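Local coordinates for yeast glycogen phosphorylase (Saccharomyces cerevisiae, PDB 1YGP), which is a dimeric enzyme of the carbohydrate phosphorylase family, with the two-domain GT-B fold and bound pyridoxal-5'-phosphate, at residues Arg256-Phe264 against Asn276-Thr285; Ile431-Val442 against Leu452-Glu460. All blocks are in the same frame, centred on the assembly; numbering follows the deposited sequence.

Interaction 1: residues Arg256-Phe264 against Asn276-Thr285; sequences RVLAVAYDF and NLRLWQARPT
An antiparallel beta hairpin brings Arg256-Phe264 beside Asn276-Thr285, and paired backbone hydrogen bonds join Leu258 to Arg283, Val260 to Gln281, Tyr262 to Leu279 and Phe264 to Leu277. On the face bearing Ala259, Ala261 and Asp263, Arg278 grips the Asp263 carboxylate side-on: NE reaches OD1 at 2.9 Å and NH2 reaches OD2 at 3.0 Å. The two flat groups are nearly coplanar (18° apart), and the pair of bonds, one to each oxygen, restrains the rotation of both. A bend at chi3 (-81°) turns the guanidinium toward the acid, while Ala261 CB lies over one of its faces. Asp342 forms a second salt bridge with Arg278, and Arg223 one with Asp263. Beside it, Ala261 CB packs 3.5 Å from Trp280 CZ3, and Ala259 CB touches CE3 of the same indole, whose NE1 is bonded to Ser339 of helix 322-350. On the other face the extended Arg283 lays its guanidinium over Val260, CG1 standing 3.4 Å from NH2. That NH2 donates to Tyr262 OH (3.2 Å) within the guanidinium plane, the phenol ring being almost perpendicular to it, and also pairs with Glu222. With strand 221-232 bonded along 255-267, this is an antiparallel meander at the margin of a mixed, Rossmann-like sheet.

Interaction 2: residues Ile431-Val442 against Leu452-Glu460; sequences IYDINWFFLEDV and LLSRISIIE. Unlike the reference sequence in segment 431-442: Glu440 (reference Gln).
Helix 431-442 and the short helix 452-456 run roughly antiparallel, their axes inclined at 140° and 10.2 Å apart at closest approach; beyond the second helix the chain turns through Ser457 and Ile458 into strand 459-460. Asn435 faces this turn and serves it with both ends of its amide. Its OD1 accepts the Ile458 N-H at 2.9 Å, the donor standing well above the carbonyl plane, and its ND2 donates to Ser457 OG at 3.1 Å. With Asn435 CG anti to its own backbone N (chi1 -172°), the amide extends toward the turn, and Ser457 OG passes the connection on to Ile459 O. Apolar side chains flank this polar centre. Toward the start of the helix segment, Ile459 CG1 meets the edge of the Tyr432 ring at CE1, 3.5 Å away, and Ile434 CG2 touches Ile458 CD1. Farther along, Leu439 and Leu453 cross with their CG atoms 3.7 Å apart, Val442 CG1 reaches Leu452 CD1 at 3.6 Å, and the Phe438 ring turns an edge to Ile456 O. Helix 470-477 adds Leu473 against Ile431, Ile434 and Ile458, helix 498-504 packs on Phe438 and Ile456, and strand 467-469 pairs with strand 459-460.

Followed from the N terminus, the chain illustrates how short-range closures can build separate regions of one large fold. Interaction 1 comes first, closing a hairpin with 11 residues between its segments, of which only the six from 268 to 273 lie outside the two strands, and interaction 2 later closes a helix-loop-helix connection with nine residues between its segments. The two are in series, neither nesting nor crossing, and their centres lie 35 Å apart with nearest atoms about 19 Å apart. Between them the chain supplies strands 361-366 and 400-404 of the mixed sheet to which the hairpin belongs. Interaction 1 thus joins neighbouring strands of that sheet, whereas interaction 2 ties helix 425-445 to helix 451-456 and the edge of a small three-stranded sheet.

Interaction 1: residues Arg256-Phe264 against Asn276-Thr285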
loop_
_atom_site.group_PDB
_atom_site.type_symbol
_atom_site.label_atom_id
_atom_site.label_comp_id
_atom_site.label_asym_id
_atom_site.label_seq_id
_atom_site.Cartn_x
_atom_site.Cartn_y
_atom_site.Cartn_z
ATOM N N ARG A 256 13.877 -15.551 -9.819
ATOM C CA ARG A 256 14.489 -14.699 -8.813
ATOM C C ARG A 256 13.411 -13.758 -8.372
ATOM O O ARG A 256 12.675 -13.249 -9.217
ATOM C CB ARG A 256 15.626 -13.796 -9.294
ATOM C CG ARG A 256 16.848 -14.424 -9.981
ATOM C CD ARG A 256 18.095 -13.525 -9.924
ATOM N NE ARG A 256 17.762 -12.102 -9.976
ATOM C CZ ARG A 256 18.635 -11.143 -9.641
ATOM N NH1 ARG A 256 19.888 -11.420 -9.255
ATOM N NH2 ARG A 256 18.204 -9.879 -9.593
ATOM N N VAL A 257 13.274 -13.556 -7.079
ATOM C CA VAL A 257 12.290 -12.638 -6.532
ATOM C C VAL A 257 13.099 -11.664 -5.706
ATOM O O VAL A 257 14.323 -11.871 -5.577
ATOM C CB VAL A 257 11.269 -13.353 -5.638
ATOM C CG1 VAL A 257 10.365 -14.178 -6.513
ATOM C CG2 VAL A 257 11.941 -14.303 -4.656
ATOM N N LEU A 258 12.490 -10.612 -5.165
ATOM C CA LEU A 258 13.254 -9.667 -4.386
ATOM C C LEU A 258 12.698 -9.586 -3.004
ATOM O O LEU A 258 11.477 -9.630 -2.862
ATOM C CB LEU A 258 13.207 -8.280 -4.950
ATOM C CG LEU A 258 13.969 -8.012 -6.215
ATOM C CD1 LEU A 258 13.939 -6.521 -6.451
ATOM C CD2 LEU A 258 15.418 -8.439 -6.101
ATOM N N ALA A 259 13.558 -9.452 -1.999
ATOM C CA ALA A 259 13.120 -9.350 -0.626
ATOM C C ALA A 259 13.407 -7.907 -0.246
ATOM O O ALA A 259 14.542 -7.441 -0.357
ATOM C CB ALA A 259 13.925 -10.282 0.236
ATOM N N VAL A 260 12.401 -7.137 0.128
ATOM C CA VAL A 260 12.596 -5.759 0.518
ATOM C C VAL A 260 12.292 -5.778 2.005
ATOM O O VAL A 260 11.280 -6.375 2.413
ATOM C CB VAL A 260 11.608 -4.895 -0.291
ATOM C CG1 VAL A 260 11.573 -3.451 0.178
ATOM C CG2 VAL A 260 12.052 -4.952 -1.741
ATOM N N ALA A 261 13.168 -5.179 2.810
ATOM C CA ALA A 261 13.008 -5.119 4.253
ATOM C C ALA A 261 12.110 -3.996 4.729
ATOM O O ALA A 261 12.003 -2.937 4.083
ATOM C CB ALA A 261 14.338 -4.911 4.927
ATOM N N TYR A 262 11.442 -4.255 5.859
ATOM C CA TYR A 262 10.622 -3.299 6.584
ATOM C C TYR A 262 11.057 -3.434 8.040
ATOM O O TYR A 262 11.111 -4.534 8.608
ATOM C CB TYR A 262 9.148 -3.637 6.477
ATOM C CG TYR A 262 8.518 -3.272 5.146
ATOM C CD1 TYR A 262 8.843 -4.010 4.003
ATOM C CD2 TYR A 262 7.617 -2.207 5.054
ATOM C CE1 TYR A 262 8.277 -3.694 2.772
ATOM C CE2 TYR A 262 7.041 -1.883 3.813
ATOM C CZ TYR A 262 7.381 -2.634 2.683
ATOM O OH TYR A 262 6.836 -2.353 1.448
ATOM N N ASP A 263 11.480 -2.331 8.636
ATOM C CA ASP A 263 11.922 -2.285 10.002
ATOM C C ASP A 263 10.889 -1.819 11.014
ATOM O O ASP A 263 10.245 -0.765 10.907
ATOM C CB ASP A 263 13.135 -1.399 10.044
ATOM C CG ASP A 263 14.404 -2.076 9.552
ATOM O OD1 ASP A 263 14.486 -3.295 9.563
ATOM O OD2 ASP A 263 15.344 -1.386 9.173
ATOM N N PHE A 264 10.736 -2.617 12.047
ATOM C CA PHE A 264 9.810 -2.312 13.102
ATOM C C PHE A 264 10.698 -2.050 14.317
ATOM O O PHE A 264 11.456 -2.954 14.693
ATOM C CB PHE A 264 8.880 -3.533 13.275
ATOM C CG PHE A 264 7.892 -3.336 14.415
ATOM C CD1 PHE A 264 8.252 -3.697 15.726
ATOM C CD2 PHE A 264 6.661 -2.733 14.161
ATOM C CE1 PHE A 264 7.376 -3.441 16.777
ATOM C CE2 PHE A 264 5.793 -2.484 15.223
ATOM C CZ PHE A 264 6.148 -2.832 16.527
ATOM N N ASN A 276 15.415 -4.167 16.883
ATOM C CA ASN A 276 14.708 -4.155 15.629
ATOM C C ASN A 276 14.154 -5.495 15.184
ATOM O O ASN A 276 14.702 -6.567 15.497
ATOM C CB ASN A 276 15.674 -3.603 14.614
ATOM C CG ASN A 276 15.091 -3.487 13.222
ATOM O OD1 ASN A 276 15.523 -4.160 12.295
ATOM N ND2 ASN A 276 14.081 -2.665 13.011
ATOM N N LEU A 277 13.016 -5.403 14.496
ATOM C CA LEU A 277 12.370 -6.553 13.911
ATOM C C LEU A 277 12.467 -6.221 12.437
ATOM O O LEU A 277 12.139 -5.082 12.072
ATOM C CB LEU A 277 10.944 -6.601 14.401
ATOM C CG LEU A 277 9.988 -7.731 14.025
ATOM C CD1 LEU A 277 10.612 -9.079 14.338
ATOM C CD2 LEU A 277 8.695 -7.573 14.821
ATOM N N ARG A 278 12.998 -7.120 11.610
ATOM C CA ARG A 278 13.103 -6.860 10.197
ATOM C C ARG A 278 12.266 -7.914 9.507
ATOM O O ARG A 278 12.479 -9.125 9.660
ATOM C CB ARG A 278 14.558 -6.938 9.748
ATOM C CG ARG A 278 14.639 -6.719 8.240
ATOM C CD ARG A 278 16.027 -6.372 7.776
ATOM N NE ARG A 278 16.274 -4.962 8.013
ATOM C CZ ARG A 278 17.293 -4.291 7.477
ATOM N NH1 ARG A 278 18.177 -4.895 6.686
ATOM N NH2 ARG A 278 17.391 -2.982 7.691
ATOM N N LEU A 279 11.279 -7.444 8.759
ATOM C CA LEU A 279 10.337 -8.329 8.109
ATOM C C LEU A 279 10.572 -8.168 6.609
ATOM O O LEU A 279 11.011 -7.098 6.180
ATOM C CB LEU A 279 8.934 -7.907 8.531
ATOM C CG LEU A 279 8.703 -7.662 10.016
ATOM C CD1 LEU A 279 7.717 -6.533 10.156
ATOM C CD2 LEU A 279 8.235 -8.918 10.707
ATOM N N TRP A 280 10.334 -9.194 5.801
ATOM C CA TRP A 280 10.567 -9.129 4.384
ATOM C C TRP A 280 9.249 -9.174 3.648
ATOM O O TRP A 280 8.342 -9.908 4.043
ATOM C CB TRP A 280 11.406 -10.319 3.909
ATOM C CG TRP A 280 12.766 -10.428 4.583
ATOM C CD1 TRP A 280 13.026 -11.326 5.598
ATOM C CD2 TRP A 280 13.821 -9.605 4.314
ATOM N NE1 TRP A 280 14.250 -11.057 5.980
ATOM C CE2 TRP A 280 14.765 -10.044 5.254
ATOM C CE3 TRP A 280 14.106 -8.559 3.433
ATOM C CZ2 TRP A 280 16.010 -9.409 5.314
ATOM C CZ3 TRP A 280 15.354 -7.936 3.504
ATOM C CH2 TRP A 280 16.298 -8.355 4.440
ATOM N N GLN A 281 9.139 -8.429 2.554
ATOM C CA GLN A 281 8.002 -8.449 1.634
ATOM C C GLN A 281 8.553 -8.980 0.326
ATOM O O GLN A 281 9.661 -8.546 -0.027
ATOM C CB GLN A 281 7.499 -7.057 1.421
ATOM C CG GLN A 281 6.555 -6.877 0.247
ATOM C CD GLN A 281 6.040 -5.465 0.241
ATOM O OE1 GLN A 281 4.949 -5.240 0.741
ATOM N NE2 GLN A 281 6.755 -4.458 -0.246
ATOM N N ALA A 282 7.870 -9.865 -0.403
ATOM C CA ALA A 282 8.421 -10.357 -1.656
ATOM C C ALA A 282 8.006 -9.471 -2.798
ATOM O O ALA A 282 6.836 -9.084 -2.837
ATOM C CB ALA A 282 7.924 -11.723 -2.019
ATOM N N ARG A 283 8.890 -9.103 -3.720
ATOM C CA ARG A 283 8.549 -8.258 -4.856
ATOM C C ARG A 283 9.068 -8.931 -6.122
ATOM O O ARG A 283 9.977 -9.758 -6.014
ATOM C CB ARG A 283 9.166 -6.889 -4.696
ATOM C CG ARG A 283 8.407 -6.084 -3.633
ATOM C CD ARG A 283 8.907 -4.647 -3.658
ATOM N NE ARG A 283 8.507 -3.861 -2.500
ATOM C CZ ARG A 283 9.128 -2.714 -2.164
ATOM N NH1 ARG A 283 10.146 -2.225 -2.883
ATOM N NH2 ARG A 283 8.778 -2.066 -1.052
ATOM N N PRO A 284 8.464 -8.756 -7.308
ATOM C CA PRO A 284 8.923 -9.284 -8.585
ATOM C C PRO A 284 10.181 -8.594 -9.076
ATOM O O PRO A 284 10.448 -7.447 -8.697
ATOM C CB PRO A 284 7.776 -9.065 -9.502
ATOM C CG PRO A 284 7.228 -7.757 -8.975
ATOM C CD PRO A 284 7.212 -8.030 -7.499
ATOM N N THR A 285 10.964 -9.242 -9.942
ATOM C CA THR A 285 12.149 -8.580 -10.454
ATOM C C THR A 285 11.638 -7.639 -11.524
ATOM O O THR A 285 12.252 -6.614 -11.799
ATOM C CB THR A 285 13.133 -9.584 -11.058
ATOM O OG1 THR A 285 12.355 -10.645 -11.582
ATOM C CG2 THR A 285 14.137 -10.111 -10.052
#

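Interaction 2: residues Ile431-Val442 against Leu452-Glu460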
loop_
_atom_site.group_PDB
_atom_site.type_symbol
_atom_site.label_atom_id
_atom_site.label_comp_id
_atom_site.label_asym_id
_atom_site.label_seq_id
_atom_site.Cartn_x
_atom_site.Cartn_y
_atom_site.Cartn_z
ATOM N N ILE A 431 22.343 -31.366 1.756
ATOM C CA ILE A 431 21.701 -32.189 2.773
ATOM C C ILE A 431 22.160 -33.635 2.637
ATOM O O ILE A 431 22.405 -34.296 3.657
ATOM C CB ILE A 431 20.167 -32.089 2.665
ATOM C CG1 ILE A 431 19.792 -30.640 2.947
ATOM C CG2 ILE A 431 19.459 -32.981 3.695
ATOM C CD1 ILE A 431 18.301 -30.265 2.843
ATOM N N TYR A 432 22.354 -34.151 1.420
ATOM C CA TYR A 432 22.888 -35.493 1.272
ATOM C C TYR A 432 24.296 -35.553 1.841
ATOM O O TYR A 432 24.587 -36.469 2.614
ATOM C CB TYR A 432 22.890 -35.894 -0.193
ATOM C CG TYR A 432 21.529 -36.371 -0.696
ATOM C CD1 TYR A 432 20.579 -36.830 0.214
ATOM C CD2 TYR A 432 21.244 -36.411 -2.066
ATOM C CE1 TYR A 432 19.369 -37.335 -0.219
ATOM C CE2 TYR A 432 20.023 -36.913 -2.506
ATOM C CZ TYR A 432 19.093 -37.373 -1.568
ATOM O OH TYR A 432 17.865 -37.869 -1.961
ATOM N N ASP A 433 25.154 -34.565 1.576
ATOM C CA ASP A 433 26.501 -34.562 2.130
ATOM C C ASP A 433 26.560 -34.520 3.644
ATOM O O ASP A 433 27.237 -35.347 4.264
ATOM C CB ASP A 433 27.290 -33.380 1.618
ATOM C CG ASP A 433 27.891 -33.524 0.226
ATOM O OD1 ASP A 433 27.498 -34.395 -0.557
ATOM O OD2 ASP A 433 28.774 -32.724 -0.072
ATOM N N ILE A 434 25.814 -33.584 4.234
ATOM C CA ILE A 434 25.698 -33.407 5.675
ATOM C C ILE A 434 25.330 -34.747 6.316
ATOM O O ILE A 434 25.998 -35.227 7.238
ATOM C CB ILE A 434 24.622 -32.282 5.891
ATOM C CG1 ILE A 434 25.266 -30.908 5.616
ATOM C CG2 ILE A 434 24.024 -32.353 7.303
ATOM C CD1 ILE A 434 24.312 -29.686 5.594
ATOM N N ASN A 435 24.302 -35.405 5.774
ATOM C CA ASN A 435 23.816 -36.679 6.293
ATOM C C ASN A 435 24.865 -37.767 6.183
ATOM O O ASN A 435 24.970 -38.606 7.079
ATOM C CB ASN A 435 22.577 -37.158 5.536
ATOM C CG ASN A 435 21.945 -38.383 6.184
ATOM O OD1 ASN A 435 21.486 -38.343 7.312
ATOM N ND2 ASN A 435 21.800 -39.535 5.568
ATOM N N TRP A 436 25.668 -37.734 5.112
ATOM C CA TRP A 436 26.668 -38.755 4.858
ATOM C C TRP A 436 27.709 -38.760 5.946
ATOM O O TRP A 436 27.911 -39.782 6.608
ATOM C CB TRP A 436 27.386 -38.537 3.519
ATOM C CG TRP A 436 28.375 -39.651 3.225
ATOM C CD1 TRP A 436 29.715 -39.413 3.370
ATOM C CD2 TRP A 436 28.082 -40.941 2.833
ATOM N NE1 TRP A 436 30.283 -40.557 3.077
ATOM C CE2 TRP A 436 29.371 -41.491 2.750
ATOM C CE3 TRP A 436 26.974 -41.738 2.530
ATOM C CZ2 TRP A 436 29.567 -42.824 2.365
ATOM C CZ3 TRP A 436 27.164 -43.072 2.145
ATOM C CH2 TRP A 436 28.451 -43.610 2.062
ATOM N N PHE A 437 28.365 -37.632 6.149
ATOM C CA PHE A 437 29.370 -37.595 7.174
ATOM C C PHE A 437 28.764 -37.882 8.553
ATOM O O PHE A 437 29.382 -38.601 9.341
ATOM C CB PHE A 437 30.033 -36.241 7.125
ATOM C CG PHE A 437 30.734 -35.970 5.801
ATOM C CD1 PHE A 437 31.729 -36.825 5.332
ATOM C CD2 PHE A 437 30.390 -34.843 5.055
ATOM C CE1 PHE A 437 32.367 -36.541 4.124
ATOM C CE2 PHE A 437 31.035 -34.572 3.849
ATOM C CZ PHE A 437 32.023 -35.419 3.383
ATOM N N PHE A 438 27.545 -37.422 8.879
ATOM C CA PHE A 438 26.916 -37.674 10.180
ATOM C C PHE A 438 26.768 -39.176 10.367
ATOM O O PHE A 438 27.183 -39.712 11.391
ATOM C CB PHE A 438 25.533 -36.992 10.244
ATOM C CG PHE A 438 24.671 -37.416 11.419
ATOM C CD1 PHE A 438 25.042 -37.122 12.734
ATOM C CD2 PHE A 438 23.493 -38.122 11.183
ATOM C CE1 PHE A 438 24.237 -37.539 13.804
ATOM C CE2 PHE A 438 22.686 -38.541 12.255
ATOM C CZ PHE A 438 23.058 -38.251 13.568
ATOM N N LEU A 439 26.246 -39.879 9.368
ATOM C CA LEU A 439 26.065 -41.304 9.461
ATOM C C LEU A 439 27.399 -42.059 9.533
ATOM O O LEU A 439 27.494 -43.120 10.166
ATOM C CB LEU A 439 25.204 -41.665 8.275
ATOM C CG LEU A 439 23.859 -42.256 8.626
ATOM C CD1 LEU A 439 23.160 -41.547 9.772
ATOM C CD2 LEU A 439 23.013 -42.118 7.415
ATOM N N GLU A 440 28.482 -41.521 8.965
ATOM C CA GLU A 440 29.802 -42.101 9.155
ATOM C C GLU A 440 30.132 -41.955 10.625
ATOM O O GLU A 440 30.360 -42.955 11.305
ATOM C CB GLU A 440 30.888 -41.387 8.388
ATOM C CG GLU A 440 31.036 -41.847 6.960
ATOM C CD GLU A 440 32.243 -41.246 6.238
ATOM O OE1 GLU A 440 32.998 -40.457 6.824
ATOM O OE2 GLU A 440 32.428 -41.576 5.063
ATOM N N ASP A 441 30.072 -40.749 11.169
ATOM C CA ASP A 441 30.360 -40.530 12.569
ATOM C C ASP A 441 29.573 -41.440 13.495
ATOM O O ASP A 441 30.097 -41.896 14.513
ATOM C CB ASP A 441 30.068 -39.092 12.892
ATOM C CG ASP A 441 31.124 -38.141 12.364
ATOM O OD1 ASP A 441 31.570 -38.286 11.219
ATOM O OD2 ASP A 441 31.497 -37.244 13.120
ATOM N N VAL A 442 28.338 -41.771 13.117
ATOM C CA VAL A 442 27.528 -42.645 13.931
ATOM C C VAL A 442 28.112 -44.025 13.804
ATOM O O VAL A 442 28.319 -44.673 14.836
ATOM C CB VAL A 442 26.055 -42.683 13.484
ATOM C CG1 VAL A 442 25.250 -43.564 14.429
ATOM C CG2 VAL A 442 25.440 -41.304 13.584
ATOM N N LEU A 452 20.169 -48.431 13.878
ATOM C CA LEU A 452 20.413 -47.076 14.373
ATOM C C LEU A 452 20.637 -46.171 13.174
ATOM O O LEU A 452 20.026 -45.115 13.078
ATOM C CB LEU A 452 21.673 -46.965 15.209
ATOM C CG LEU A 452 21.807 -46.039 16.418
ATOM C CD1 LEU A 452 23.273 -45.742 16.582
ATOM C CD2 LEU A 452 21.097 -44.725 16.254
ATOM N N LEU A 453 21.450 -46.608 12.217
ATOM C CA LEU A 453 21.786 -45.782 11.085
ATOM C C LEU A 453 20.510 -45.444 10.355
ATOM O O LEU A 453 20.290 -44.274 10.056
ATOM C CB LEU A 453 22.763 -46.525 10.188
ATOM C CG LEU A 453 24.053 -45.759 9.890
ATOM C CD1 LEU A 453 24.800 -45.491 11.184
ATOM C CD2 LEU A 453 24.958 -46.572 8.975
ATOM N N SER A 454 19.604 -46.404 10.207
ATOM C CA SER A 454 18.341 -46.122 9.546
ATOM C C SER A 454 17.505 -45.160 10.360
ATOM O O SER A 454 16.985 -44.213 9.794
ATOM C CB SER A 454 17.492 -47.366 9.352
ATOM N N ARG A 455 17.409 -45.330 11.672
ATOM C CA ARG A 455 16.558 -44.498 12.500
ATOM C C ARG A 455 17.013 -43.058 12.672
ATOM O O ARG A 455 16.205 -42.127 12.672
ATOM C CB ARG A 455 16.423 -45.056 13.903
ATOM C CG ARG A 455 15.714 -46.383 14.087
ATOM C CD ARG A 455 15.335 -46.578 15.559
ATOM N NE ARG A 455 16.465 -46.359 16.452
ATOM C CZ ARG A 455 17.354 -47.306 16.743
ATOM N NH1 ARG A 455 17.249 -48.541 16.243
ATOM N NH2 ARG A 455 18.412 -46.972 17.477
ATOM N N ILE A 456 18.311 -42.853 12.855
ATOM C CA ILE A 456 18.850 -41.550 13.159
ATOM C C ILE A 456 19.076 -40.754 11.873
ATOM O O ILE A 456 19.415 -39.571 11.959
ATOM C CB ILE A 456 20.143 -41.846 14.020
ATOM C CG1 ILE A 456 20.336 -40.708 14.997
ATOM C CG2 ILE A 456 21.410 -42.020 13.161
ATOM C CD1 ILE A 456 21.487 -40.909 16.000
ATOM N N SER A 457 18.900 -41.331 10.681
ATOM C CA SER A 457 19.205 -40.627 9.448
ATOM C C SER A 457 18.299 -39.447 9.183
ATOM O O SER A 457 17.116 -39.456 9.504
ATOM C CB SER A 457 19.097 -41.554 8.243
ATOM O OG SER A 457 19.452 -40.978 6.981
ATOM N N ILE A 458 18.889 -38.438 8.535
ATOM C CA ILE A 458 18.166 -37.265 8.109
ATOM C C ILE A 458 17.322 -37.688 6.920
ATOM O O ILE A 458 16.191 -37.219 6.839
ATOM C CB ILE A 458 19.145 -36.138 7.718
ATOM C CG1 ILE A 458 19.909 -35.657 8.942
ATOM C CG2 ILE A 458 18.382 -34.973 7.114
ATOM C CD1 ILE A 458 21.047 -34.668 8.592
ATOM N N ILE A 459 17.745 -38.528 5.974
ATOM C CA ILE A 459 16.833 -38.888 4.892
ATOM C C ILE A 459 16.108 -40.157 5.313
ATOM O O ILE A 459 16.750 -41.172 5.625
ATOM C CB ILE A 459 17.578 -39.128 3.549
ATOM C CG1 ILE A 459 17.896 -37.823 2.874
ATOM C CG2 ILE A 459 16.685 -39.846 2.552
ATOM C CD1 ILE A 459 18.949 -36.925 3.531
ATOM N N GLU A 460 14.776 -40.065 5.347
ATOM C CA GLU A 460 13.876 -41.162 5.672
ATOM C C GLU A 460 13.606 -41.897 4.384
ATOM O O GLU A 460 13.024 -41.332 3.456
ATOM C CB GLU A 460 12.547 -40.655 6.224
ATOM C CG GLU A 460 11.522 -41.732 6.555
ATOM C CD GLU A 460 10.273 -41.198 7.239
ATOM O OE1 GLU A 460 10.314 -41.003 8.452
ATOM O OE2 GLU A 460 9.255 -40.983 6.577
#